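Local coordinates for protein N-acetylgalactosaminyltransferase 7 (PDB 6IWR) that is a human polypeptide GalNAc transferase family member that joins a GT-A type glycosyltransferase domain to a ricin-type beta-trefoil lectin domain, at residues G159-T162 with L163-V167; R336-F339 with F340-G343. All blocks are in the same frame, centred on the assembly; numbering follows the deposited sequence.

Interaction 1: G159-T162 with L163-V167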
# COMPACT_ATOMS: atom_id res chain seq x y z
N GLY A 159 3.45 -17.90 16.41
CA GLY A 159 4.16 -17.46 17.59
C GLY A 159 3.74 -18.26 18.82
O GLY A 159 2.57 -18.61 18.99
N TRP A 160 4.70 -18.55 19.68
CA TRP A 160 4.44 -19.43 20.81
C TRP A 160 3.28 -18.93 21.68
O TRP A 160 2.38 -19.69 22.04
CB TRP A 160 5.71 -19.56 21.65
CG TRP A 160 5.50 -20.25 22.93
CD1 TRP A 160 5.12 -19.69 24.11
CD2 TRP A 160 5.67 -21.66 23.18
NE1 TRP A 160 5.03 -20.67 25.08
CE2 TRP A 160 5.36 -21.88 24.53
CE3 TRP A 160 6.04 -22.74 22.38
CZ2 TRP A 160 5.41 -23.16 25.10
CZ3 TRP A 160 6.10 -24.00 22.96
CH2 TRP A 160 5.78 -24.19 24.30
N SER A 161 3.29 -17.66 22.03
CA SER A 161 2.32 -17.20 23.00
C SER A 161 0.94 -17.03 22.39
O SER A 161 -0.06 -17.25 23.08
CB SER A 161 2.80 -15.89 23.65
OG SER A 161 2.72 -14.79 22.76
N THR A 162 0.85 -16.68 21.11
CA THR A 162 -0.47 -16.69 20.49
C THR A 162 -1.01 -18.12 20.37
O THR A 162 -2.20 -18.36 20.59
CB THR A 162 -0.42 -16.00 19.12
OG1 THR A 162 0.72 -16.46 18.39
CG2 THR A 162 -0.32 -14.50 19.30
N LEU A 163 -0.16 -19.09 20.04
CA LEU A 163 -0.62 -20.47 19.90
C LEU A 163 -1.08 -21.02 21.25
O LEU A 163 -2.15 -21.63 21.35
CB LEU A 163 0.50 -21.35 19.33
CG LEU A 163 0.20 -22.85 19.28
CD1 LEU A 163 -1.14 -23.08 18.61
CD2 LEU A 163 1.31 -23.65 18.57
N MET A 164 -0.28 -20.79 22.30
CA MET A 164 -0.61 -21.40 23.57
C MET A 164 -1.75 -20.66 24.26
O MET A 164 -2.46 -21.26 25.09
CB MET A 164 0.63 -21.47 24.46
CG MET A 164 1.70 -22.48 24.02
SD MET A 164 1.14 -24.09 23.39
CE MET A 164 0.10 -24.65 24.70
N ARG A 165 -1.98 -19.39 23.92
CA ARG A 165 -3.12 -18.70 24.51
C ARG A 165 -4.42 -19.21 23.91
O ARG A 165 -5.44 -19.30 24.62
CB ARG A 165 -2.99 -17.18 24.33
CG ARG A 165 -4.11 -16.36 24.99
CD ARG A 165 -3.65 -14.93 25.44
NE ARG A 165 -2.88 -14.29 24.39
CZ ARG A 165 -1.61 -13.90 24.48
NH1 ARG A 165 -1.03 -13.36 23.41
NH2 ARG A 165 -0.93 -14.03 25.61
N THR A 166 -4.42 -19.57 22.62
CA THR A 166 -5.60 -20.21 22.04
C THR A 166 -5.98 -21.43 22.87
O THR A 166 -7.12 -21.56 23.35
CB THR A 166 -5.33 -20.65 20.61
OG1 THR A 166 -4.69 -19.60 19.87
CG2 THR A 166 -6.63 -21.05 19.92
N VAL A 167 -5.01 -22.33 23.03
CA VAL A 167 -5.20 -23.57 23.78
C VAL A 167 -5.58 -23.27 25.22
O VAL A 167 -6.56 -23.83 25.75
CB VAL A 167 -3.93 -24.44 23.68
CG1 VAL A 167 -4.02 -25.62 24.65
CG2 VAL A 167 -3.75 -24.95 22.24
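The first turns of helix 160-173, the helix of a beta-alpha-beta unit, are joined by Trp160 and Met164, one helical turn apart, and by the backbone ladder beside them. Gly159 is the N-cap residue, and its O accepts the opening helical bond from Leu163 N at 3.0 Å. Met164 N follows with Trp160 O at 2.9 Å.

Met164 meets the indole through its CG, which lies over one face, displaced toward the rim, 3.7 Å from Trp160 CE2. This CG is 4.0 Å from the centroid of the five-membered ring of Trp160 and 21° off its normal, a CH-pi contact. The bent methionine chain then carries SD above the six-membered ring, 4.7 Å from the centroid of that Trp160 ring, a rather distant Met-aromatic contact. With Trp160 CG swung away from the backbone N (chi1 171°), the indole stands where Met164 can lie over its face. Outside the pair, Lys197 makes a cation-pi contact with the indole and Tyr201 packs edge-to-face with it.

In the GT-A fold this helix links the parallel strands 149-155 and 179-186; Leu163 and Thr166 rest on Phe155 and Ile153 of the former. Thr162 O is gripped twice, by Thr166 N at 3.2 Å and by Thr166 OG1 at 2.9 Å, the two donors arriving from opposite faces of the carbonyl plane. Thr166 OG1 also bonds Cys244 N, linking the helix to strand 244-246.

Arg165 folds back at chi3 (46°), bringing its guanidinium over Ser161 O, which sits 3.9 Å from CZ of Arg165 and also accepts from Arg165 N. The polar end continues to Ser120 and Ser124 through NH1 and NH2, and Ser161 OG likewise bonds Ser120.

Interaction 2: R336-F339 with F340-G343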
# COMPACT_ATOMS: atom_id res chain seq x y z
N ARG A 336 -18.73 -34.94 13.43
CA ARG A 336 -17.60 -35.50 12.74
C ARG A 336 -17.93 -36.47 11.61
O ARG A 336 -17.29 -36.46 10.59
CB ARG A 336 -16.67 -36.16 13.75
CG ARG A 336 -15.32 -36.51 13.18
CD ARG A 336 -14.62 -37.48 14.07
NE ARG A 336 -13.35 -37.88 13.52
CZ ARG A 336 -13.14 -39.05 12.96
NH1 ARG A 336 -14.14 -39.91 12.88
NH2 ARG A 336 -11.96 -39.36 12.48
N GLU A 337 -18.91 -37.32 11.83
CA GLU A 337 -19.34 -38.24 10.80
C GLU A 337 -19.92 -37.50 9.62
O GLU A 337 -19.69 -37.87 8.48
CB GLU A 337 -20.37 -39.19 11.38
CG GLU A 337 -19.95 -40.64 11.35
CD GLU A 337 -21.12 -41.58 11.49
OE1 GLU A 337 -21.95 -41.37 12.40
OE2 GLU A 337 -21.21 -42.53 10.68
N PHE A 338 -20.69 -36.46 9.90
CA PHE A 338 -21.34 -35.68 8.86
C PHE A 338 -20.36 -34.98 7.94
O PHE A 338 -20.51 -35.02 6.74
CB PHE A 338 -22.25 -34.66 9.51
CG PHE A 338 -23.05 -33.88 8.53
CD1 PHE A 338 -23.92 -34.51 7.68
CD2 PHE A 338 -22.94 -32.52 8.48
CE1 PHE A 338 -24.66 -33.78 6.78
CE2 PHE A 338 -23.68 -31.79 7.60
CZ PHE A 338 -24.54 -32.42 6.75
N PHE A 339 -19.34 -34.36 8.51
CA PHE A 339 -18.22 -33.87 7.73
C PHE A 339 -17.64 -34.99 6.87
O PHE A 339 -17.37 -34.78 5.68
CB PHE A 339 -17.16 -33.30 8.66
CG PHE A 339 -16.21 -32.38 7.97
CD1 PHE A 339 -16.57 -31.80 6.78
CD2 PHE A 339 -14.97 -32.11 8.51
CE1 PHE A 339 -15.71 -30.94 6.14
CE2 PHE A 339 -14.10 -31.26 7.88
CZ PHE A 339 -14.47 -30.67 6.69
N PHE A 340 -17.45 -36.19 7.43
CA PHE A 340 -16.97 -37.26 6.56
C PHE A 340 -18.02 -37.64 5.52
O PHE A 340 -17.68 -37.82 4.34
CB PHE A 340 -16.53 -38.48 7.38
CG PHE A 340 -15.16 -38.32 7.93
CD1 PHE A 340 -14.04 -38.68 7.18
CD2 PHE A 340 -14.97 -37.73 9.17
CE1 PHE A 340 -12.76 -38.48 7.68
CE2 PHE A 340 -13.71 -37.54 9.67
CZ PHE A 340 -12.59 -37.92 8.92
N GLU A 341 -19.29 -37.62 5.87
CA GLU A 341 -20.31 -37.91 4.87
C GLU A 341 -20.24 -36.88 3.73
O GLU A 341 -20.46 -37.22 2.57
CB GLU A 341 -21.70 -37.94 5.50
CG GLU A 341 -21.91 -39.14 6.41
CD GLU A 341 -23.27 -39.15 7.07
OE1 GLU A 341 -23.58 -38.20 7.80
OE2 GLU A 341 -24.02 -40.12 6.85
N LEU A 342 -20.00 -35.63 4.07
CA LEU A 342 -19.66 -34.60 3.08
C LEU A 342 -18.32 -34.98 2.46
O LEU A 342 -18.09 -34.79 1.27
CB LEU A 342 -19.63 -33.22 3.72
CG LEU A 342 -20.95 -32.45 3.81
CD1 LEU A 342 -22.17 -33.34 3.57
CD2 LEU A 342 -21.08 -31.72 5.13
N GLY A 343 -17.44 -35.52 3.30
CA GLY A 343 -16.21 -36.16 2.89
C GLY A 343 -15.12 -35.54 2.05
O GLY A 343 -14.72 -36.14 1.06
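Phe340 points one edge of its ring at the start of helix 336-342 and lays a ring carbon over the guanidinium of Arg336. CE2 of Phe340 is 3.7 Å from Arg336 CZ and stands over the centre of the guanidinium face, but the two planes are inclined by 45°, which excludes a parallel stack. An extended chain from CG to NE takes Arg336 to this position, where NH2 also bonds Ala228 O. The same phenylalanine turns its CD2 edge to Arg336 O, in the plane of the ring, while its backbone N donates to that oxygen at 3.2 Å.

This short helix directly follows strand 332-335 of the central mixed sheet in the GT-A type domain. On its other flank, Leu342 sets CD2 over one face of Phe338, toward the rim and 3.6 Å from Phe338 CE2. The methyl lies 26° off the ring normal, in keeping with a CH-pi contact. Glu341 approaches Phe338 differently: its OE1 lies in the ring plane at the edge, 3.7 Å from Phe338 CD1, and the carboxylate is turned 78° to the ring. That oxygen also forms a salt bridge with Arg262, and the nearby Glu337 is paired with Lys56. Leu342 N closes a helical bond to Phe338 O at 2.8 Å before Gly343 leaves the helix with positive phi.

How the interactions relate
From the N terminus, the chain reaches interaction 1 just after strand 149-155, where helix 160-173 begins the crossover to strand 179-186. Interaction 2 comes later, once strand 332-335 has run antiparallel to strands 236-240 and 264-274. Each contact joins consecutive residues within one helix and closes no long loop; they stand in series, neither nested nor crossing. Their centres are 29 Å apart and their nearest atoms about 17 Å, so they do not touch. The mixed sheet connects them: strand 149-155 pairs with 236-240, which pairs with 332-335. Interaction 1 also packs against helices 117-122 and 197-201, and interaction 2 against helices 219-230 and 355-365.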